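Long-range contacts in coronin (Toxoplasma gondii, PDB 4OZU), which binds actin, probably in its filamentous form, contributes to invasion and egress of the parasite and is represented here by its WD40 beta-propeller domain: residues A[14-25]-A[342-352]; A[264-272]-A[284-295]. All coordinates share one frame; numbering follows the deposited sequence.

Interaction 1 (A[14-25]-A[342-352]); sequences NLYAEAWKQQYS and NVLQPISFIVP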
loop_
_atom_site.group_PDB
_atom_site.type_symbol
_atom_site.label_atom_id
_atom_site.label_comp_id
_atom_site.label_asym_id
_atom_site.label_seq_id
_atom_site.Cartn_x
_atom_site.Cartn_y
_atom_site.Cartn_z
ATOM N N ASN A 14 4.124 -7.610 -21.780
ATOM C CA ASN A 14 3.664 -8.936 -21.397
ATOM C C ASN A 14 3.970 -9.196 -19.937
ATOM O O ASN A 14 5.106 -9.051 -19.498
ATOM C CB ASN A 14 4.326 -10.009 -22.259
ATOM C CG ASN A 14 4.184 -9.735 -23.739
ATOM O OD1 ASN A 14 5.148 -9.369 -24.412
ATOM N ND2 ASN A 14 2.977 -9.916 -24.258
ATOM N N LEU A 15 2.944 -9.579 -19.191
ATOM C CA LEU A 15 3.092 -9.897 -17.782
ATOM C C LEU A 15 1.954 -10.816 -17.409
ATOM O O LEU A 15 0.795 -10.433 -17.525
ATOM C CB LEU A 15 3.071 -8.632 -16.930
ATOM C CG LEU A 15 3.463 -8.791 -15.466
ATOM C CD1 LEU A 15 4.957 -8.992 -15.339
ATOM C CD2 LEU A 15 3.012 -7.578 -14.658
ATOM N N TYR A 16 2.269 -12.036 -16.986
ATOM C CA TYR A 16 1.217 -12.987 -16.670
ATOM C C TYR A 16 1.175 -13.294 -15.183
ATOM O O TYR A 16 2.193 -13.287 -14.490
ATOM C CB TYR A 16 1.379 -14.274 -17.495
ATOM C CG TYR A 16 2.557 -15.152 -17.155
ATOM C CD1 TYR A 16 3.769 -15.012 -17.821
ATOM C CD2 TYR A 16 2.445 -16.162 -16.208
ATOM C CE1 TYR A 16 4.844 -15.838 -17.535
ATOM C CE2 TYR A 16 3.515 -16.990 -15.912
ATOM C CZ TYR A 16 4.711 -16.825 -16.581
ATOM O OH TYR A 16 5.783 -17.643 -16.298
ATOM N N ALA A 17 -0.039 -13.521 -14.702
ATOM C CA ALA A 17 -0.272 -13.850 -13.310
ATOM C C ALA A 17 -0.226 -15.362 -13.130
ATOM O O ALA A 17 -0.882 -16.092 -13.870
ATOM C CB ALA A 17 -1.611 -13.298 -12.854
ATOM N N GLU A 18 0.555 -15.824 -12.160
ATOM C CA GLU A 18 0.625 -17.254 -11.848
ATOM C C GLU A 18 0.365 -17.479 -10.361
ATOM O O GLU A 18 1.156 -17.072 -9.510
ATOM C CB GLU A 18 1.984 -17.827 -12.245
ATOM C CG GLU A 18 2.115 -19.313 -11.955
ATOM C CD GLU A 18 3.347 -19.930 -12.588
ATOM O OE1 GLU A 18 4.462 -19.429 -12.341
ATOM O OE2 GLU A 18 3.193 -20.915 -13.338
ATOM N N ALA A 19 -0.772 -18.092 -10.052
ATOM C CA ALA A 19 -1.079 -18.473 -8.684
ATOM C C ALA A 19 -0.168 -19.627 -8.273
ATOM O O ALA A 19 -0.047 -20.605 -8.998
ATOM C CB ALA A 19 -2.542 -18.871 -8.554
ATOM N N TRP A 20 0.476 -19.503 -7.118
ATOM C CA TRP A 20 1.320 -20.573 -6.601
ATOM C C TRP A 20 0.510 -21.830 -6.309
ATOM O O TRP A 20 -0.651 -21.755 -5.922
ATOM C CB TRP A 20 2.021 -20.144 -5.317
ATOM C CG TRP A 20 3.063 -19.092 -5.483
ATOM C CD1 TRP A 20 3.143 -18.152 -6.470
ATOM C CD2 TRP A 20 4.185 -18.869 -4.621
ATOM N NE1 TRP A 20 4.248 -17.352 -6.270
ATOM C CE2 TRP A 20 4.903 -17.774 -5.144
ATOM C CE3 TRP A 20 4.649 -19.487 -3.457
ATOM C CZ2 TRP A 20 6.061 -17.288 -4.543
ATOM C CZ3 TRP A 20 5.797 -19.003 -2.862
ATOM C CH2 TRP A 20 6.489 -17.914 -3.404
ATOM N N LYS A 21 1.131 -22.990 -6.464
ATOM C CA LYS A 21 0.503 -24.222 -6.012
ATOM C C LYS A 21 0.492 -24.230 -4.484
ATOM O O LYS A 21 -0.467 -24.675 -3.859
ATOM C CB LYS A 21 1.230 -25.444 -6.572
ATOM C CG LYS A 21 1.045 -25.617 -8.078
ATOM C CD LYS A 21 -0.388 -26.010 -8.436
ATOM C CE LYS A 21 -0.686 -25.813 -9.917
ATOM N NZ LYS A 21 -0.666 -24.379 -10.320
ATOM N N GLN A 22 1.569 -23.721 -3.891
ATOM C CA GLN A 22 1.677 -23.630 -2.443
ATOM C C GLN A 22 0.818 -22.493 -1.900
ATOM O O GLN A 22 0.551 -21.517 -2.601
ATOM C CB GLN A 22 3.131 -23.417 -2.025
ATOM C CG GLN A 22 4.035 -24.612 -2.290
ATOM C CD GLN A 22 5.490 -24.312 -1.981
ATOM O OE1 GLN A 22 5.990 -24.651 -0.909
ATOM N NE2 GLN A 22 6.177 -23.673 -2.925
ATOM N N GLN A 23 0.398 -22.635 -0.648
ATOM C CA GLN A 23 -0.418 -21.629 0.027
ATOM C C GLN A 23 -0.022 -21.529 1.491
ATOM O O GLN A 23 0.533 -22.478 2.052
ATOM C CB GLN A 23 -1.902 -21.985 -0.062
ATOM C CG GLN A 23 -2.445 -22.178 -1.464
ATOM C CD GLN A 23 -3.859 -22.740 -1.466
ATOM O OE1 GLN A 23 -4.241 -23.506 -0.577
ATOM N NE2 GLN A 23 -4.645 -22.353 -2.462
ATOM N N TYR A 24 -0.317 -20.387 2.107
ATOM C CA TYR A 24 -0.355 -20.295 3.557
ATOM C C TYR A 24 -1.765 -20.725 3.936
ATOM O O TYR A 24 -2.724 -20.028 3.618
ATOM C CB TYR A 24 -0.041 -18.878 4.053
ATOM C CG TYR A 24 1.198 -18.267 3.432
ATOM C CD1 TYR A 24 1.142 -17.637 2.193
ATOM C CD2 TYR A 24 2.425 -18.318 4.086
ATOM C CE1 TYR A 24 2.271 -17.077 1.621
ATOM C CE2 TYR A 24 3.560 -17.764 3.525
ATOM C CZ TYR A 24 3.477 -17.142 2.292
ATOM O OH TYR A 24 4.605 -16.599 1.736
ATOM N N SER A 25 -1.901 -21.880 4.583
ATOM C CA SER A 25 -3.224 -22.449 4.827
ATOM C C SER A 25 -3.463 -22.799 6.297
ATOM O O SER A 25 -2.556 -22.713 7.129
ATOM C CB SER A 25 -3.430 -23.693 3.953
ATOM O OG SER A 25 -2.532 -24.729 4.303
ATOM N N ASN A 342 -9.273 -18.671 5.622
ATOM C CA ASN A 342 -8.296 -19.691 5.998
ATOM C C ASN A 342 -7.083 -19.843 5.078
ATOM O O ASN A 342 -6.174 -20.604 5.394
ATOM C CB ASN A 342 -9.002 -21.046 6.115
ATOM C CG ASN A 342 -9.607 -21.517 4.801
ATOM O OD1 ASN A 342 -9.713 -20.757 3.837
ATOM N ND2 ASN A 342 -10.024 -22.778 4.767
ATOM N N VAL A 343 -7.055 -19.113 3.967
ATOM C CA VAL A 343 -5.959 -19.223 3.003
ATOM C C VAL A 343 -5.384 -17.868 2.573
ATOM O O VAL A 343 -6.129 -16.909 2.348
ATOM C CB VAL A 343 -6.424 -19.980 1.736
ATOM C CG1 VAL A 343 -5.420 -19.822 0.588
ATOM C CG2 VAL A 343 -6.656 -21.459 2.047
ATOM N N LEU A 344 -4.057 -17.801 2.470
ATOM C CA LEU A 344 -3.393 -16.743 1.717
ATOM C C LEU A 344 -2.784 -17.374 0.468
ATOM O O LEU A 344 -1.983 -18.315 0.551
ATOM C CB LEU A 344 -2.320 -16.022 2.549
ATOM C CG LEU A 344 -2.773 -15.202 3.763
ATOM C CD1 LEU A 344 -1.571 -14.570 4.454
ATOM C CD2 LEU A 344 -3.766 -14.121 3.372
ATOM N N GLN A 345 -3.187 -16.854 -0.685
ATOM C CA GLN A 345 -2.796 -17.407 -1.978
ATOM C C GLN A 345 -1.827 -16.467 -2.690
ATOM O O GLN A 345 -2.216 -15.382 -3.114
ATOM C CB GLN A 345 -4.042 -17.639 -2.840
ATOM C CG GLN A 345 -3.767 -18.061 -4.271
ATOM C CD GLN A 345 -3.075 -19.402 -4.350
ATOM O OE1 GLN A 345 -3.667 -20.432 -4.033
ATOM N NE2 GLN A 345 -1.811 -19.396 -4.756
ATOM N N PRO A 346 -0.559 -16.874 -2.826
ATOM C CA PRO A 346 0.337 -15.974 -3.555
ATOM C C PRO A 346 0.086 -15.995 -5.062
ATOM O O PRO A 346 -0.194 -17.047 -5.644
ATOM C CB PRO A 346 1.735 -16.509 -3.223
ATOM C CG PRO A 346 1.546 -17.490 -2.112
ATOM C CD PRO A 346 0.161 -18.008 -2.228
ATOM N N ILE A 347 0.198 -14.822 -5.679
ATOM C CA ILE A 347 0.097 -14.683 -7.124
ATOM C C ILE A 347 1.324 -13.942 -7.623
ATOM O O ILE A 347 1.531 -12.783 -7.269
ATOM C CB ILE A 347 -1.159 -13.893 -7.561
ATOM C CG1 ILE A 347 -2.423 -14.374 -6.836
ATOM C CG2 ILE A 347 -1.329 -13.978 -9.071
ATOM C CD1 ILE A 347 -2.851 -15.765 -7.178
ATOM N N SER A 348 2.135 -14.603 -8.439
ATOM C CA SER A 348 3.302 -13.965 -9.037
ATOM C C SER A 348 2.906 -13.253 -10.325
ATOM O O SER A 348 2.053 -13.732 -11.069
ATOM C CB SER A 348 4.402 -14.997 -9.334
ATOM O OG SER A 348 5.025 -15.457 -8.147
ATOM N N PHE A 349 3.533 -12.111 -10.579
ATOM C CA PHE A 349 3.412 -11.433 -11.862
ATOM C C PHE A 349 4.774 -11.477 -12.536
ATOM O O PHE A 349 5.751 -10.894 -12.052
ATOM C CB PHE A 349 2.893 -10.012 -11.668
ATOM C CG PHE A 349 1.575 -9.976 -10.956
ATOM C CD1 PHE A 349 0.392 -10.132 -11.657
ATOM C CD2 PHE A 349 1.521 -9.855 -9.580
ATOM C CE1 PHE A 349 -0.827 -10.132 -10.999
ATOM C CE2 PHE A 349 0.306 -9.851 -8.916
ATOM C CZ PHE A 349 -0.866 -9.994 -9.628
ATOM N N ILE A 350 4.808 -12.205 -13.644
ATOM C CA ILE A 350 6.040 -12.647 -14.283
ATOM C C ILE A 350 6.106 -12.179 -15.722
ATOM O O ILE A 350 5.136 -12.294 -16.466
ATOM C CB ILE A 350 6.145 -14.188 -14.235
ATOM C CG1 ILE A 350 6.293 -14.652 -12.788
ATOM C CG2 ILE A 350 7.329 -14.685 -15.040
ATOM C CD1 ILE A 350 5.928 -16.083 -12.565
ATOM N N VAL A 351 7.251 -11.636 -16.114
ATOM C CA VAL A 351 7.498 -11.328 -17.517
ATOM C C VAL A 351 7.933 -12.598 -18.234
ATOM O O VAL A 351 8.932 -13.202 -17.849
ATOM C CB VAL A 351 8.582 -10.255 -17.684
ATOM C CG1 VAL A 351 8.827 -9.963 -19.162
ATOM C CG2 VAL A 351 8.192 -8.988 -16.938
ATOM N N PRO A 352 7.194 -13.012 -19.281
ATOM C CA PRO A 352 7.601 -14.228 -19.987
ATOM C C PRO A 352 8.872 -14.004 -20.786
ATOM O O PRO A 352 8.954 -13.056 -21.564
ATOM C CB PRO A 352 6.413 -14.522 -20.908
ATOM C CG PRO A 352 5.778 -13.200 -21.134
ATOM C CD PRO A 352 5.979 -12.416 -19.868
#
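Pro-346 O is gripped by two donors, Trp-20 N at 2.9 Å and Gln-345 NE2 at 3.0 Å. They come from opposite faces of its carbonyl plane. Gln-345 NE2 also donates to Trp-20 O, at 2.9 Å. The Gln-345 chain bends back at chi2 (64°), which brings its amide over the loop of 20-23. There its OE1 accepts from Gln-23 NE2 at 2.7 Å, with the two amide planes 60° apart. This side chain thus spans the gap where the strand pairing shifts by two residues. On one side of the gap Tyr-16 and Glu-18 pair with Ile-350 and Ser-348. On the other, Tyr-24 pairs with Leu-344.

Trp-20 lies over Pro-346, whose CB sits 3.7 Å from the centroid of the five-membered ring. Trp-20 NE1 donates in the ring plane to Ser-348 OG at 2.8 Å. That hydroxyl is also bonded to Glu-331 and Arg-329, so three groups hold it. Ile-350 CB covers a face of the Tyr-16 ring. On the other side of the sheet, Ala-17 CB meets Phe-349 CE1. An N-terminal strand completing the blade of C-terminal strands is the Velcro closure of a beta-propeller.

Interaction 2 (A[264-272]-A[284-295]); sequences IDRGSSPLY and VCGKGDSSCRYY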
loop_
_atom_site.group_PDB
_atom_site.type_symbol
_atom_site.label_atom_id
_atom_site.label_comp_id
_atom_site.label_asym_id
_atom_site.label_seq_id
_atom_site.Cartn_x
_atom_site.Cartn_y
_atom_site.Cartn_z
ATOM N N ILE A 264 -13.040 1.640 -16.655
ATOM C CA ILE A 264 -12.420 0.338 -16.409
ATOM C C ILE A 264 -13.418 -0.783 -16.685
ATOM O O ILE A 264 -13.175 -1.633 -17.538
ATOM C CB ILE A 264 -11.908 0.202 -14.967
ATOM C CG1 ILE A 264 -10.800 1.209 -14.688
ATOM C CG2 ILE A 264 -11.355 -1.209 -14.725
ATOM C CD1 ILE A 264 -10.492 1.377 -13.210
ATOM N N ASP A 265 -14.526 -0.791 -15.947
ATOM C CA ASP A 265 -15.572 -1.803 -16.126
ATOM C C ASP A 265 -16.842 -1.431 -15.352
ATOM O O ASP A 265 -16.975 -0.297 -14.891
ATOM C CB ASP A 265 -15.063 -3.186 -15.691
ATOM C CG ASP A 265 -14.644 -3.238 -14.225
ATOM O OD1 ASP A 265 -15.148 -2.437 -13.412
ATOM O OD2 ASP A 265 -13.811 -4.102 -13.879
ATOM N N ARG A 266 -17.764 -2.387 -15.212
ATOM C CA ARG A 266 -19.018 -2.162 -14.491
ATOM C C ARG A 266 -19.095 -2.968 -13.194
ATOM O O ARG A 266 -20.164 -3.454 -12.815
ATOM C CB ARG A 266 -20.214 -2.505 -15.386
ATOM C CG ARG A 266 -20.402 -1.549 -16.551
ATOM C CD ARG A 266 -21.878 -1.354 -16.861
ATOM N NE ARG A 266 -22.089 -0.425 -17.971
ATOM C CZ ARG A 266 -22.316 -0.783 -19.232
ATOM N NH1 ARG A 266 -22.374 -2.064 -19.581
ATOM N NH2 ARG A 266 -22.493 0.151 -20.156
ATOM N N GLY A 267 -17.961 -3.098 -12.509
ATOM C CA GLY A 267 -17.918 -3.759 -11.216
ATOM C C GLY A 267 -18.494 -2.887 -10.116
ATOM O O GLY A 267 -18.879 -1.745 -10.363
ATOM N N SER A 268 -18.556 -3.423 -8.898
ATOM C CA SER A 268 -19.229 -2.746 -7.787
ATOM C C SER A 268 -18.271 -2.337 -6.673
ATOM O O SER A 268 -18.531 -1.376 -5.950
ATOM C CB SER A 268 -20.320 -3.648 -7.208
ATOM O OG SER A 268 -19.775 -4.881 -6.775
ATOM N N SER A 269 -17.170 -3.066 -6.535
ATOM C CA SER A 269 -16.212 -2.807 -5.464
ATOM C C SER A 269 -15.305 -1.623 -5.766
ATOM O O SER A 269 -14.815 -1.489 -6.888
ATOM C CB SER A 269 -15.346 -4.043 -5.215
ATOM O OG SER A 269 -16.120 -5.112 -4.694
ATOM N N PRO A 270 -15.064 -0.761 -4.762
ATOM C CA PRO A 270 -13.997 0.222 -4.961
ATOM C C PRO A 270 -12.683 -0.469 -5.302
ATOM O O PRO A 270 -12.417 -1.574 -4.822
ATOM C CB PRO A 270 -13.921 0.946 -3.615
ATOM C CG PRO A 270 -15.282 0.806 -3.039
ATOM C CD PRO A 270 -15.795 -0.531 -3.503
ATOM N N LEU A 271 -11.899 0.168 -6.158
ATOM C CA LEU A 271 -10.638 -0.394 -6.615
ATOM C C LEU A 271 -9.453 0.245 -5.904
ATOM O O LEU A 271 -9.300 1.468 -5.897
ATOM C CB LEU A 271 -10.492 -0.223 -8.128
ATOM C CG LEU A 271 -11.442 -1.076 -8.975
ATOM C CD1 LEU A 271 -11.442 -0.609 -10.418
ATOM C CD2 LEU A 271 -11.087 -2.550 -8.891
ATOM N N TYR A 272 -8.636 -0.602 -5.287
ATOM C CA TYR A 272 -7.379 -0.184 -4.683
ATOM C C TYR A 272 -6.285 -0.195 -5.735
ATOM O O TYR A 272 -6.000 -1.249 -6.312
ATOM C CB TYR A 272 -7.004 -1.104 -3.518
ATOM C CG TYR A 272 -7.923 -0.933 -2.337
ATOM C CD1 TYR A 272 -7.649 0.015 -1.359
ATOM C CD2 TYR A 272 -9.082 -1.689 -2.213
ATOM C CE1 TYR A 272 -8.494 0.198 -0.286
ATOM C CE2 TYR A 272 -9.933 -1.515 -1.137
ATOM C CZ TYR A 272 -9.633 -0.564 -0.181
ATOM O OH TYR A 272 -10.467 -0.376 0.888
ATOM N N VAL A 284 -4.951 -2.691 -10.161
ATOM C CA VAL A 284 -6.193 -2.220 -9.551
ATOM C C VAL A 284 -6.973 -3.428 -9.069
ATOM O O VAL A 284 -7.363 -4.289 -9.856
ATOM C CB VAL A 284 -7.034 -1.350 -10.524
ATOM C CG1 VAL A 284 -6.300 -0.045 -10.809
ATOM C CG2 VAL A 284 -7.329 -2.079 -11.827
ATOM N N CYS A 285 -7.197 -3.463 -7.759
ATOM C CA CYS A 285 -7.755 -4.621 -7.080
ATOM C C CYS A 285 -8.984 -4.238 -6.270
ATOM O O CYS A 285 -8.933 -3.315 -5.458
ATOM C CB CYS A 285 -6.702 -5.239 -6.160
ATOM S SG CYS A 285 -5.077 -5.421 -6.935
ATOM N N GLY A 286 -10.085 -4.947 -6.495
ATOM C CA GLY A 286 -11.293 -4.746 -5.716
ATOM C C GLY A 286 -11.553 -5.892 -4.761
ATOM O O GLY A 286 -11.598 -7.051 -5.171
ATOM N N LYS A 287 -11.730 -5.580 -3.481
ATOM C CA LYS A 287 -12.134 -6.599 -2.516
ATOM C C LYS A 287 -13.493 -7.152 -2.914
ATOM O O LYS A 287 -14.422 -6.392 -3.206
ATOM C CB LYS A 287 -12.190 -6.028 -1.102
ATOM C CG LYS A 287 -10.857 -5.528 -0.580
ATOM C CD LYS A 287 -11.040 -4.768 0.719
ATOM C CE LYS A 287 -10.099 -5.277 1.788
ATOM N NZ LYS A 287 -10.365 -4.649 3.107
ATOM N N GLY A 288 -13.609 -8.475 -2.929
ATOM C CA GLY A 288 -14.832 -9.129 -3.349
ATOM C C GLY A 288 -14.807 -9.545 -4.809
ATOM O O GLY A 288 -15.588 -10.409 -5.219
ATOM N N ASP A 289 -13.923 -8.931 -5.593
ATOM C CA ASP A 289 -13.729 -9.310 -6.991
ATOM C C ASP A 289 -12.903 -10.585 -7.060
ATOM O O ASP A 289 -12.048 -10.818 -6.206
ATOM C CB ASP A 289 -13.024 -8.204 -7.789
ATOM C CG ASP A 289 -13.883 -6.962 -7.976
ATOM O OD1 ASP A 289 -15.103 -7.026 -7.708
ATOM O OD2 ASP A 289 -13.340 -5.929 -8.420
ATOM N N SER A 290 -13.152 -11.404 -8.077
ATOM C CA SER A 290 -12.361 -12.612 -8.282
ATOM C C SER A 290 -11.213 -12.379 -9.270
ATOM O O SER A 290 -10.438 -13.299 -9.551
ATOM C CB SER A 290 -13.251 -13.761 -8.772
ATOM O OG SER A 290 -13.881 -13.437 -9.997
ATOM N N SER A 291 -11.090 -11.152 -9.775
ATOM C CA SER A 291 -10.038 -10.819 -10.732
ATOM C C SER A 291 -9.339 -9.505 -10.394
ATOM O O SER A 291 -9.872 -8.672 -9.660
ATOM C CB SER A 291 -10.616 -10.745 -12.147
ATOM O OG SER A 291 -11.597 -9.730 -12.244
ATOM N N CYS A 292 -8.127 -9.358 -10.921
ATOM C CA CYS A 292 -7.316 -8.154 -10.774
ATOM C C CYS A 292 -6.682 -7.826 -12.117
ATOM O O CYS A 292 -6.056 -8.693 -12.721
ATOM C CB CYS A 292 -6.218 -8.354 -9.724
ATOM S SG CYS A 292 -4.706 -7.433 -10.111
ATOM N N ARG A 293 -6.847 -6.597 -12.595
ATOM C CA ARG A 293 -6.208 -6.206 -13.847
ATOM C C ARG A 293 -5.101 -5.198 -13.600
ATOM O O ARG A 293 -5.075 -4.506 -12.581
ATOM C CB ARG A 293 -7.227 -5.651 -14.838
ATOM C CG ARG A 293 -7.988 -4.434 -14.380
ATOM C CD ARG A 293 -8.990 -4.024 -15.449
ATOM N NE ARG A 293 -8.332 -3.760 -16.726
ATOM C CZ ARG A 293 -8.968 -3.474 -17.859
ATOM N NH1 ARG A 293 -10.295 -3.416 -17.891
ATOM N NH2 ARG A 293 -8.273 -3.248 -18.965
ATOM N N TYR A 294 -4.166 -5.145 -14.537
ATOM C CA TYR A 294 -3.026 -4.271 -14.397
ATOM C C TYR A 294 -2.621 -3.610 -15.702
ATOM O O TYR A 294 -2.919 -4.085 -16.806
ATOM C CB TYR A 294 -1.843 -5.034 -13.801
ATOM C CG TYR A 294 -1.692 -6.457 -14.264
ATOM C CD1 TYR A 294 -2.392 -7.483 -13.643
ATOM C CD2 TYR A 294 -0.823 -6.788 -15.303
ATOM C CE1 TYR A 294 -2.246 -8.798 -14.055
ATOM C CE2 TYR A 294 -0.675 -8.097 -15.716
ATOM C CZ TYR A 294 -1.385 -9.098 -15.088
ATOM O OH TYR A 294 -1.233 -10.404 -15.502
ATOM N N TYR A 295 -1.941 -2.485 -15.517
ATOM C CA TYR A 295 -1.543 -1.563 -16.562
ATOM C C TYR A 295 -0.074 -1.253 -16.358
ATOM O O TYR A 295 0.444 -1.452 -15.256
ATOM C CB TYR A 295 -2.349 -0.263 -16.482
ATOM C CG TYR A 295 -3.845 -0.436 -16.504
ATOM C CD1 TYR A 295 -4.542 -0.809 -15.364
ATOM C CD2 TYR A 295 -4.561 -0.212 -17.665
ATOM C CE1 TYR A 295 -5.920 -0.964 -15.391
ATOM C CE2 TYR A 295 -5.932 -0.364 -17.705
ATOM C CZ TYR A 295 -6.606 -0.742 -16.569
ATOM O OH TYR A 295 -7.971 -0.884 -16.622
HETATM O O HOH W 1 -12.750 -2.986 -2.449
#
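Ser-269 and Lys-287 make the shortest polar bond between 264-272 and 284-295. Ser-269 OG donates to Lys-287 O at 2.6 Å. With OG anti to its own carbonyl carbon (chi1 -67°), the hydroxyl faces this acceptor, a carbonyl inside the type II turn from Gly-286 to Asp-289. The loop before strand 271-275 is thereby fastened to that turn.

Backbone bonds join strands 271-275 and 281-286 through an antiparallel hydrogen-bonded pair. Tyr-272 N reaches Cys-285 O at 2.7 Å, and Cys-285 N reaches Tyr-272 O at 2.9 Å. Next to this pair, a water bridges the backbones. It donates to Pro-270 O at 2.8 Å and accepts from Lys-287 N at 3.0 Å.

Van der Waals contacts add to these bonds. Leu-271 CD2 rests 3.5 Å from Gly-286 N, where no side chain stands in the way. The CD carbon of Lys-287 approaches Tyr-272 CE2, while its NZ goes on to Ser-36 O. At the far end, Ile-264 and Arg-293 slide past each other in opposite directions, with Ile-264 CG2 at 3.7 Å from Arg-293 CD. The Tyr-295 hydroxyl touches the same Ile-264 methyl.

Charges meet through a residue of strand 245-251. Arg-245 forms salt bridges with Asp-265 OD1 and with Asp-289 OD2. Asp-265 OD1 also accepts from Gly-267 N in an Asx turn.

Strand 260-265 closes one four-stranded blade and strand 271-275 opens the next, so the contact spans a blade junction. Its chemistry mixes a polar turn with apolar packing. Arg-245, bridging both aspartates, would offset any repulsion between them and probably favours their ionised forms, while the serine and the water satisfy turn and loop backbone groups that the strand pairing does not reach.

How the interactions relate
From the N terminus, the chain first lays down 14-25, a strand of the blade that the C-terminal part will complete. It then builds the other blades of the propeller. Interaction 2 closes a short loop on the way: 264-272 leaves one blade, enters the next and meets 284-295 across a hairpin. Interaction 1 closes last, when 342-352 returns to 14-25; the nearest ends of its segments are 317 residues apart in sequence. The short loop therefore lies wholly within the long one. Their centres are about 17 Å apart, yet they touch. Tyr-294 OH probably bonds Leu-15 O, at 2.9 Å, and its ring meets Phe-349 edge-to-face. The closing blade is thus tied to the blade before it.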